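Local structure of protein kinase A regulatory subunit, putative (Trypanosoma cruzi, 6FTF) at residues Y101-T104 with A108-E111; C71-G76 with K82-Q87; I233-F238 with P282-Y287. The protein acts as the regulatory subunit of a cAMP-independent protein kinase A and binds the nucleoside analogue 7-cyano-7-deazainosine in two separate pockets. All blocks are in the same frame, centred on the assembly; numbering follows the deposited sequence.

Contact 1: residues Y101-T104 with A108-E111. With 7CI (7-cyano-7-deazainosine), chain F.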
loop_
_atom_site.group_PDB
_atom_site.type_symbol
_atom_site.label_atom_id
_atom_site.label_comp_id
_atom_site.label_asym_id
_atom_site.label_seq_id
_atom_site.Cartn_x
_atom_site.Cartn_y
_atom_site.Cartn_z
ATOM N N TYR A 101 3.515 -17.948 3.464
ATOM C CA TYR A 101 2.903 -16.638 3.629
ATOM C C TYR A 101 1.456 -16.853 4.038
ATOM O O TYR A 101 0.872 -17.894 3.733
ATOM C CB TYR A 101 2.961 -15.858 2.315
ATOM C CG TYR A 101 2.628 -14.391 2.404
ATOM C CD1 TYR A 101 3.609 -13.451 2.686
ATOM C CD2 TYR A 101 1.344 -13.934 2.158
ATOM C CE1 TYR A 101 3.311 -12.102 2.744
ATOM C CE2 TYR A 101 1.035 -12.590 2.216
ATOM C CZ TYR A 101 2.024 -11.680 2.505
ATOM O OH TYR A 101 1.731 -10.333 2.568
ATOM N N LEU A 102 0.889 -15.877 4.742
ATOM C CA LEU A 102 -0.510 -15.927 5.158
ATOM C C LEU A 102 -1.244 -14.738 4.551
ATOM O O LEU A 102 -0.913 -13.582 4.844
ATOM C CB LEU A 102 -0.640 -15.885 6.681
ATOM C CG LEU A 102 -2.079 -15.930 7.211
ATOM C CD1 LEU A 102 -2.675 -17.303 7.034
ATOM C CD2 LEU A 102 -2.155 -15.492 8.665
ATOM N N LYS A 103 -2.243 -15.018 3.718
ATOM C CA LYS A 103 -3.099 -13.996 3.131
ATOM C C LYS A 103 -4.317 -13.770 4.019
ATOM O O LYS A 103 -5.001 -14.729 4.407
ATOM C CB LYS A 103 -3.568 -14.428 1.737
ATOM C CG LYS A 103 -2.473 -14.388 0.654
ATOM C CD LYS A 103 -2.233 -12.979 0.125
ATOM C CE LYS A 103 -1.113 -12.922 -0.901
ATOM N NZ LYS A 103 -1.051 -11.588 -1.525
ATOM N N THR A 104 -4.584 -12.512 4.344
ATOM C CA THR A 104 -5.645 -12.147 5.272
ATOM C C THR A 104 -6.633 -11.211 4.577
ATOM O O THR A 104 -6.553 -10.947 3.374
ATOM C CB THR A 104 -5.041 -11.540 6.541
ATOM O OG1 THR A 104 -4.301 -10.373 6.186
ATOM C CG2 THR A 104 -4.105 -12.535 7.232
ATOM N N ALA A 108 -5.014 -9.934 -1.926
ATOM C CA ALA A 108 -5.298 -10.560 -3.206
ATOM C C ALA A 108 -4.511 -11.848 -3.381
ATOM O O ALA A 108 -3.374 -11.972 -2.907
ATOM C CB ALA A 108 -4.868 -9.623 -4.340
ATOM N N VAL A 109 -5.097 -12.790 -4.116
ATOM C CA VAL A 109 -4.369 -13.937 -4.647
ATOM C C VAL A 109 -4.671 -14.079 -6.129
ATOM O O VAL A 109 -5.781 -13.799 -6.595
ATOM C CB VAL A 109 -4.635 -15.267 -3.904
ATOM C CG1 VAL A 109 -4.052 -15.212 -2.495
ATOM C CG2 VAL A 109 -6.118 -15.612 -3.899
ATOM N N GLY A 110 -3.666 -14.547 -6.872
ATOM C CA GLY A 110 -3.763 -14.724 -8.306
ATOM C C GLY A 110 -3.083 -13.645 -9.110
ATOM O O GLY A 110 -3.015 -13.745 -10.342
ATOM N N GLU A 111 -2.574 -12.612 -8.448
ATOM C CA GLU A 111 -1.996 -11.494 -9.172
ATOM C C GLU A 111 -0.657 -11.837 -9.802
ATOM O O GLU A 111 -0.312 -11.276 -10.839
ATOM C CB GLU A 111 -1.886 -10.274 -8.251
ATOM C CG GLU A 111 -0.647 -10.179 -7.381
ATOM C CD GLU A 111 -0.503 -11.243 -6.324
ATOM O OE1 GLU A 111 0.655 -11.381 -5.830
ATOM O OE2 GLU A 111 -1.498 -11.909 -5.965
HETATM C C1 7CI F . 0.496 -15.753 -3.782
HETATM N N1 7CI F . 1.974 -15.932 -3.631
HETATM O O1 7CI F . -0.070 -16.998 -4.161
HETATM C C2 7CI F . 2.701 -15.364 -2.667
HETATM N N2 7CI F . 2.336 -14.508 -1.680
HETATM O O2 7CI F . -0.996 -14.125 -4.515
HETATM C C3 7CI F . 3.290 -14.059 -0.846
HETATM N N3 7CI F . 4.621 -14.472 -0.990
HETATM O O3 7CI F . -0.849 -15.023 -6.968
HETATM C C4 7CI F . 5.001 -15.326 -1.977
HETATM N N4 7CI F . 6.090 -17.982 -5.008
HETATM C C5 7CI F . 4.045 -15.815 -2.867
HETATM O O5 7CI F . 6.227 -15.634 -2.038
HETATM C C6 7CI F . 4.064 -16.716 -3.999
HETATM C C7 7CI F . 2.724 -16.752 -4.411
HETATM C C8 7CI F . 5.173 -17.409 -4.549
HETATM C C9 7CI F . 0.149 -14.805 -4.834
HETATM C C10 7CI F . -0.015 -15.649 -5.986
HETATM C C11 7CI F . -0.723 -16.856 -5.404
HETATM C C12 7CI F . -0.560 -18.179 -6.277
HETATM O O4 7CI F . 0.795 -18.363 -6.627
#
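Lys103 reaches across to Ala108 and Val109 from CG to NZ, apolar along the stem and hydrogen-bonded at the tip. Its CB leaves the strand toward the other segment. CG packs on Val109 CG1 at 3.6 Å, and the bend at chi2 (-80°) then carries CD, CE and NZ toward the carbonyl oxygen of Ala108. CD and CE come close to this oxygen, and NZ ends on Ala108 O at 2.7 Å, almost in line with the carbonyl bond (C=O...N angle 164°). Tyr172 OH gives this ammonium a second partner and also bonds Glu111 OE1. In this 7-cyano-7-deazainosine pocket, Glu111 OE2 accepts the ligand's O2 hydroxyl at 2.7 Å, while Gly110 N, at the N-cap of helix 111-116, donates to the ligand's O3 at 2.9 Å. Such a grip on the ribose is consistent with the phosphate-binding cassette of cyclic nucleotide-binding domains. Tyr101 lays one ring face over the base, CG lying 3.3 Å from C3 of the ligand. Strand 98-103 pairs with 91-95 in one sheet and strand 108-109 with 82-86 in another, so the lysine bridges two sheets, while helix 171-178 touches Tyr101.

Contact 2: residues C71-G76 with K82-Q87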
loop_
_atom_site.group_PDB
_atom_site.type_symbol
_atom_site.label_atom_id
_atom_site.label_comp_id
_atom_site.label_asym_id
_atom_site.label_seq_id
_atom_site.Cartn_x
_atom_site.Cartn_y
_atom_site.Cartn_z
ATOM N N CYS A 71 -8.733 -25.461 -1.688
ATOM C CA CYS A 71 -7.702 -24.742 -2.432
ATOM C C CYS A 71 -8.365 -23.781 -3.407
ATOM O O CYS A 71 -9.159 -24.200 -4.254
ATOM C CB CYS A 71 -6.796 -25.706 -3.192
ATOM S SG CYS A 71 -5.772 -26.695 -2.118
ATOM N N ILE A 72 -8.091 -22.487 -3.250
ATOM C CA ILE A 72 -8.560 -21.508 -4.223
ATOM C C ILE A 72 -7.886 -21.746 -5.568
ATOM O O ILE A 72 -8.508 -21.608 -6.628
ATOM C CB ILE A 72 -8.326 -20.078 -3.695
ATOM C CG1 ILE A 72 -9.119 -19.852 -2.405
ATOM C CG2 ILE A 72 -8.705 -19.042 -4.745
ATOM C CD1 ILE A 72 -8.840 -18.552 -1.703
ATOM N N MET A 73 -6.599 -22.084 -5.543
ATOM C CA MET A 73 -5.825 -22.425 -6.725
ATOM C C MET A 73 -4.699 -23.334 -6.260
ATOM O O MET A 73 -4.331 -23.339 -5.081
ATOM C CB MET A 73 -5.300 -21.175 -7.439
ATOM C CG MET A 73 -4.443 -20.269 -6.586
ATOM S SD MET A 73 -4.090 -18.667 -7.370
ATOM C CE MET A 73 -5.688 -17.886 -7.212
ATOM N N GLU A 74 -4.171 -24.117 -7.196
ATOM C CA GLU A 74 -3.153 -25.113 -6.893
ATOM C C GLU A 74 -1.967 -24.954 -7.826
ATOM O O GLU A 74 -2.136 -24.707 -9.024
ATOM C CB GLU A 74 -3.725 -26.528 -7.019
ATOM C CG GLU A 74 -4.841 -26.813 -6.024
ATOM C CD GLU A 74 -5.478 -28.177 -6.232
ATOM O OE1 GLU A 74 -4.728 -29.171 -6.349
ATOM O OE2 GLU A 74 -6.727 -28.246 -6.288
ATOM N N ALA A 75 -0.777 -25.124 -7.267
ATOM C CA ALA A 75 0.449 -24.981 -8.042
ATOM C C ALA A 75 0.359 -25.797 -9.323
ATOM O O ALA A 75 -0.031 -26.973 -9.299
ATOM C CB ALA A 75 1.640 -25.446 -7.204
ATOM N N GLY A 76 0.688 -25.161 -10.451
ATOM C CA GLY A 76 0.701 -25.801 -11.752
ATOM C C GLY A 76 -0.538 -25.571 -12.597
ATOM O O GLY A 76 -0.498 -25.792 -13.814
ATOM N N LYS A 82 -7.801 -15.977 -12.640
ATOM C CA LYS A 82 -8.712 -15.081 -11.944
ATOM C C LYS A 82 -7.971 -14.423 -10.791
ATOM O O LYS A 82 -7.013 -14.987 -10.253
ATOM C CB LYS A 82 -9.907 -15.859 -11.403
ATOM C CG LYS A 82 -10.821 -16.379 -12.501
ATOM C CD LYS A 82 -11.911 -17.295 -11.953
ATOM C CE LYS A 82 -11.405 -18.694 -11.699
ATOM N NZ LYS A 82 -11.270 -19.455 -12.982
ATOM N N LEU A 83 -8.418 -13.226 -10.426
ATOM C CA LEU A 83 -7.889 -12.479 -9.289
ATOM C C LEU A 83 -8.931 -12.503 -8.180
ATOM O O LEU A 83 -10.088 -12.156 -8.411
ATOM C CB LEU A 83 -7.623 -11.040 -9.700
ATOM C CG LEU A 83 -7.056 -10.119 -8.621
ATOM C CD1 LEU A 83 -5.655 -10.517 -8.233
ATOM C CD2 LEU A 83 -7.081 -8.668 -9.116
ATOM N N TYR A 84 -8.536 -12.913 -6.987
ATOM C CA TYR A 84 -9.434 -12.997 -5.841
ATOM C C TYR A 84 -9.017 -11.942 -4.832
ATOM O O TYR A 84 -7.848 -11.892 -4.448
ATOM C CB TYR A 84 -9.309 -14.359 -5.155
ATOM C CG TYR A 84 -9.758 -15.504 -5.999
ATOM C CD1 TYR A 84 -8.959 -16.016 -6.995
ATOM C CD2 TYR A 84 -11.022 -16.052 -5.825
ATOM C CE1 TYR A 84 -9.404 -17.076 -7.783
ATOM C CE2 TYR A 84 -11.474 -17.082 -6.593
ATOM C CZ TYR A 84 -10.674 -17.581 -7.575
ATOM O OH TYR A 84 -11.161 -18.622 -8.342
ATOM N N ILE A 85 -9.948 -11.099 -4.407
ATOM C CA ILE A 85 -9.725 -10.138 -3.332
ATOM C C ILE A 85 -10.536 -10.634 -2.139
ATOM O O ILE A 85 -11.751 -10.860 -2.241
ATOM C CB ILE A 85 -10.130 -8.709 -3.730
ATOM C CG1 ILE A 85 -9.453 -8.281 -5.042
ATOM C CG2 ILE A 85 -9.763 -7.732 -2.592
ATOM C CD1 ILE A 85 -7.934 -8.320 -5.023
ATOM N N ILE A 86 -9.872 -10.857 -1.023
ATOM C CA ILE A 86 -10.498 -11.493 0.131
ATOM C C ILE A 86 -11.325 -10.480 0.913
ATOM O O ILE A 86 -10.807 -9.468 1.397
ATOM C CB ILE A 86 -9.426 -12.129 1.022
ATOM C CG1 ILE A 86 -8.673 -13.217 0.259
ATOM C CG2 ILE A 86 -10.059 -12.683 2.282
ATOM C CD1 ILE A 86 -7.429 -13.700 0.965
ATOM N N GLN A 87 -12.620 -10.766 1.067
ATOM C CA GLN A 87 -13.476 -10.002 1.966
ATOM C C GLN A 87 -13.252 -10.410 3.416
ATOM O O GLN A 87 -13.071 -9.553 4.295
ATOM C CB GLN A 87 -14.940 -10.206 1.584
ATOM C CG GLN A 87 -15.923 -9.576 2.559
ATOM C CD GLN A 87 -17.357 -9.814 2.147
ATOM O OE1 GLN A 87 -17.745 -9.591 0.989
ATOM N NE2 GLN A 87 -18.166 -10.296 3.082
HETATM O O HOH W 1 -9.265 -20.538 -9.304
#
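Ile72 and Tyr84 face each other with their CA atoms 8.7 Å apart, a side-chain spacing rather than a backbone pairing, and the chain turns a corner at Ile72, where strand 71-73 is interrupted. Strand 82-86 belongs to a different antiparallel sheet, so the two segments meet as opposing layers of the beta-roll of a cyclic nucleotide-binding domain.

The central element is a CH-pi contact. Ile72 sends out its CG2 branch, which stands anti to the backbone N, and sets this methyl squarely over the middle of the Tyr84 ring, 3.6 Å from the centroid and only 6° off the ring normal. All six ring carbons lie at nearly the same distance from it. Met73 brings a second methyl. A bend at chi3 (73°) turns its CE toward the ring, where it comes 3.8 Å from Tyr84 CD1, approaching obliquely. These residues also touch other strands: Ile72 packs on Val124 and Leu131, while Met73 and Tyr84 both rest on Val109. Met73 also touches the bound nucleoside analogue, so this packing directly adjoins the pocket.

The phenol end is treated differently from the ring. One water donates to Ile72 O at 3.0 Å and lies 2.9 Å from Tyr84 OH, joining the backbone at the corner to the hydroxyl of the opposite strand.

The contact thus divides its labour. Methyl groups, one over the face of the ring and one oblique to it, make the apolar part of the joint between the layers, and Ile72 O and Tyr84 OH are joined through a water instead of a direct bond. Because Tyr84 is held both over its face and at its hydroxyl, the orientation of its ring is probably well fixed.

Contact 3: residues I233-F238 with P282-Y287. With 7CI (7-cyano-7-deazainosine), chain E.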
loop_
_atom_site.group_PDB
_atom_site.type_symbol
_atom_site.label_atom_id
_atom_site.label_comp_id
_atom_site.label_asym_id
_atom_site.label_seq_id
_atom_site.Cartn_x
_atom_site.Cartn_y
_atom_site.Cartn_z
ATOM N N ILE A 233 9.500 9.978 6.378
ATOM C CA ILE A 233 8.718 10.941 7.143
ATOM C C ILE A 233 7.244 10.723 6.840
ATOM O O ILE A 233 6.876 10.236 5.766
ATOM C CB ILE A 233 9.098 12.428 6.907
ATOM C CG1 ILE A 233 8.949 12.854 5.436
ATOM C CG2 ILE A 233 10.489 12.730 7.465
ATOM C CD1 ILE A 233 10.219 12.793 4.597
ATOM N N GLY A 234 6.393 11.073 7.805
ATOM C CA GLY A 234 4.952 10.995 7.668
ATOM C C GLY A 234 4.318 9.844 8.416
ATOM O O GLY A 234 3.087 9.796 8.525
ATOM N N GLU A 235 5.104 8.942 8.988
ATOM C CA GLU A 235 4.511 7.770 9.607
ATOM C C GLU A 235 3.888 8.058 10.965
ATOM O O GLU A 235 3.040 7.278 11.413
ATOM C CB GLU A 235 5.516 6.625 9.758
ATOM C CG GLU A 235 6.549 6.809 10.845
ATOM C CD GLU A 235 7.654 7.770 10.496
ATOM O OE1 GLU A 235 7.737 8.207 9.319
ATOM O OE2 GLU A 235 8.460 8.070 11.421
ATOM N N LEU A 236 4.288 9.124 11.662
ATOM C CA LEU A 236 3.837 9.275 13.042
ATOM C C LEU A 236 2.333 9.463 13.101
ATOM O O LEU A 236 1.649 8.892 13.966
ATOM C CB LEU A 236 4.533 10.451 13.720
ATOM C CG LEU A 236 6.052 10.354 13.821
ATOM C CD1 LEU A 236 6.599 11.548 14.575
ATOM C CD2 LEU A 236 6.500 9.056 14.502
ATOM N N GLU A 237 1.802 10.261 12.193
ATOM C CA GLU A 237 0.368 10.501 12.139
ATOM C C GLU A 237 -0.396 9.228 11.831
ATOM O O GLU A 237 -1.541 9.068 12.282
ATOM C CB GLU A 237 0.077 11.555 11.079
ATOM C CG GLU A 237 0.587 12.952 11.438
ATOM C CD GLU A 237 2.100 13.116 11.424
ATOM O OE1 GLU A 237 2.781 12.501 10.562
ATOM O OE2 GLU A 237 2.624 13.875 12.277
ATOM N N PHE A 238 0.202 8.347 11.019
ATOM C CA PHE A 238 -0.433 7.086 10.647
ATOM C C PHE A 238 -0.459 6.131 11.830
ATOM O O PHE A 238 -1.425 5.366 11.996
ATOM C CB PHE A 238 0.347 6.374 9.540
ATOM C CG PHE A 238 0.387 7.052 8.190
ATOM C CD1 PHE A 238 -0.089 8.338 7.932
ATOM C CD2 PHE A 238 0.928 6.326 7.137
ATOM C CE1 PHE A 238 -0.004 8.867 6.637
ATOM C CE2 PHE A 238 0.990 6.826 5.874
ATOM C CZ PHE A 238 0.540 8.099 5.618
ATOM N N PRO A 282 16.693 9.486 19.992
ATOM C CA PRO A 282 16.728 10.860 20.506
ATOM C C PRO A 282 16.233 11.903 19.529
ATOM O O PRO A 282 15.841 12.989 19.976
ATOM C CB PRO A 282 18.204 11.068 20.873
ATOM C CG PRO A 282 18.941 10.051 20.089
ATOM C CD PRO A 282 18.032 8.871 19.991
ATOM N N LYS A 283 16.221 11.617 18.226
ATOM C CA LYS A 283 15.695 12.591 17.277
ATOM C C LYS A 283 14.198 12.816 17.439
ATOM O O LYS A 283 13.682 13.793 16.884
ATOM C CB LYS A 283 16.009 12.174 15.838
ATOM C CG LYS A 283 17.503 12.155 15.544
ATOM C CD LYS A 283 17.857 11.499 14.205
ATOM C CE LYS A 283 17.764 12.475 13.028
ATOM N NZ LYS A 283 18.531 12.023 11.795
ATOM N N TYR A 284 13.504 11.941 18.179
ATOM C CA TYR A 284 12.071 12.047 18.415
ATOM C C TYR A 284 11.736 12.446 19.849
ATOM O O TYR A 284 10.586 12.301 20.271
ATOM C CB TYR A 284 11.363 10.745 18.022
ATOM C CG TYR A 284 11.460 10.390 16.540
ATOM C CD1 TYR A 284 12.614 9.841 16.002
ATOM C CD2 TYR A 284 10.387 10.593 15.697
ATOM C CE1 TYR A 284 12.688 9.522 14.661
ATOM C CE2 TYR A 284 10.447 10.262 14.351
ATOM C CZ TYR A 284 11.601 9.724 13.842
ATOM O OH TYR A 284 11.723 9.391 12.508
ATOM N N GLU A 285 12.700 13.016 20.584
ATOM C CA GLU A 285 12.407 13.539 21.912
ATOM C C GLU A 285 11.296 14.585 21.864
ATOM O O GLU A 285 10.399 14.590 22.712
ATOM C CB GLU A 285 13.677 14.129 22.518
ATOM C CG GLU A 285 13.466 14.685 23.913
ATOM C CD GLU A 285 14.742 15.194 24.553
ATOM O OE1 GLU A 285 14.657 15.697 25.694
ATOM O OE2 GLU A 285 15.817 15.095 23.921
ATOM N N TYR A 286 11.344 15.477 20.879
ATOM C CA TYR A 286 10.311 16.495 20.729
ATOM C C TYR A 286 8.927 15.849 20.608
ATOM O O TYR A 286 7.976 16.236 21.294
ATOM C CB TYR A 286 10.653 17.376 19.515
ATOM C CG TYR A 286 9.568 18.365 19.190
ATOM C CD1 TYR A 286 9.527 19.615 19.784
ATOM C CD2 TYR A 286 8.563 18.034 18.314
ATOM C CE1 TYR A 286 8.515 20.506 19.511
ATOM C CE2 TYR A 286 7.541 18.921 18.034
ATOM C CZ TYR A 286 7.527 20.148 18.638
ATOM O OH TYR A 286 6.510 21.032 18.383
ATOM N N TYR A 287 8.801 14.842 19.745
ATOM C CA TYR A 287 7.523 14.165 19.551
ATOM C C TYR A 287 7.039 13.506 20.824
ATOM O O TYR A 287 5.837 13.490 21.090
ATOM C CB TYR A 287 7.652 13.109 18.465
ATOM C CG TYR A 287 6.373 12.384 18.146
ATOM C CD1 TYR A 287 5.245 13.066 17.698
ATOM C CD2 TYR A 287 6.303 11.010 18.227
ATOM C CE1 TYR A 287 4.080 12.401 17.358
ATOM C CE2 TYR A 287 5.167 10.324 17.878
ATOM C CZ TYR A 287 4.051 11.020 17.442
ATOM O OH TYR A 287 2.936 10.313 17.087
HETATM C C1 7CI E . 8.250 13.987 11.390
HETATM N N1 7CI E . 8.399 14.365 12.846
HETATM O O1 7CI E . 7.423 14.926 10.740
HETATM C C2 7CI E . 9.484 14.131 13.565
HETATM N N2 7CI E . 10.659 13.574 13.188
HETATM O O2 7CI E . 8.040 12.017 10.096
HETATM C C3 7CI E . 11.656 13.527 14.095
HETATM N N3 7CI E . 11.450 13.955 15.416
HETATM O O3 7CI E . 5.409 11.969 10.496
HETATM C C4 7CI E . 10.256 14.485 15.825
HETATM N N4 7CI E . 6.521 16.163 16.815
HETATM C C5 7CI E . 9.217 14.622 14.880
HETATM O O5 7CI E . 10.152 14.801 17.044
HETATM C C6 7CI E . 7.861 15.160 14.883
HETATM C C7 7CI E . 7.430 14.969 13.578
HETATM C C8 7CI E . 7.137 15.709 15.941
HETATM C C9 7CI E . 7.582 12.666 11.223
HETATM C C10 7CI E . 6.191 13.025 11.131
HETATM C C11 7CI E . 6.265 14.278 10.231
HETATM C C12 7CI E . 5.020 15.246 10.362
HETATM O O4 7CI E . 4.718 15.456 11.697
HETATM O O HOH W 2 9.984 10.108 10.662
#
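Glu235 and Tyr284 are joined through a single water that three groups grip. It donates to Glu235 OE2 at 2.7 Å, accepts from Tyr284 OH at 2.6 Å and lies 2.8 Å from the ligand's ribose O2. His232 ND1 bonds the other carboxylate oxygen, Glu235 OE1, which is likely to orient the carboxylate. Leu236 supplies the direct packing: CD1 stands over the centre of the Tyr287 ring, 3.5 Å from its centroid and 5° off the normal, a CH-pi contact, and it also meets the edge of the Tyr284 ring. Tyr287 is turned to receive it by a CG anti to its backbone N (chi1 -178°), while its hydroxyl is bonded by His242 and Asn240.

The ligand completes the bridge. Its hydroxyls O3 and O4 donate to Glu237 OE1 and OE2, and Gly234 N donates to O2. At the base, N3 donates to Lys283 O at 2.7 Å with an N-H...O angle of 167°, and one face of Tyr284 covers C3. Residues 233-237 thus contact the sugar and residues 283-287 mainly the base, consistent with the bound nucleoside helping to join helix 285-293 to the pocket.

Overall arrangement
All three contacts are buried, yet they differ in what they join. Contacts 1 and 2 lie side by side in one cyclic nucleotide-binding domain, their centres 8 Å apart, and share a sheet in which strands 82-86 and 108-109 are neighbours. Contact 2 is chiefly apolar packing between opposing layers, whereas contact 1 turns on a lysine-to-carbonyl bond and on the ribose hydroxyls. Contact 3 lies across the chain's centre in the second ligand site, about 17 Å from contact 1 between nearest atoms, and joins helices rather than strands. Contacts 1 and 3 both use a glycine N-H and a tyrosine face for the ligand; methyl-over-ring packing recurs in contacts 2 and 3.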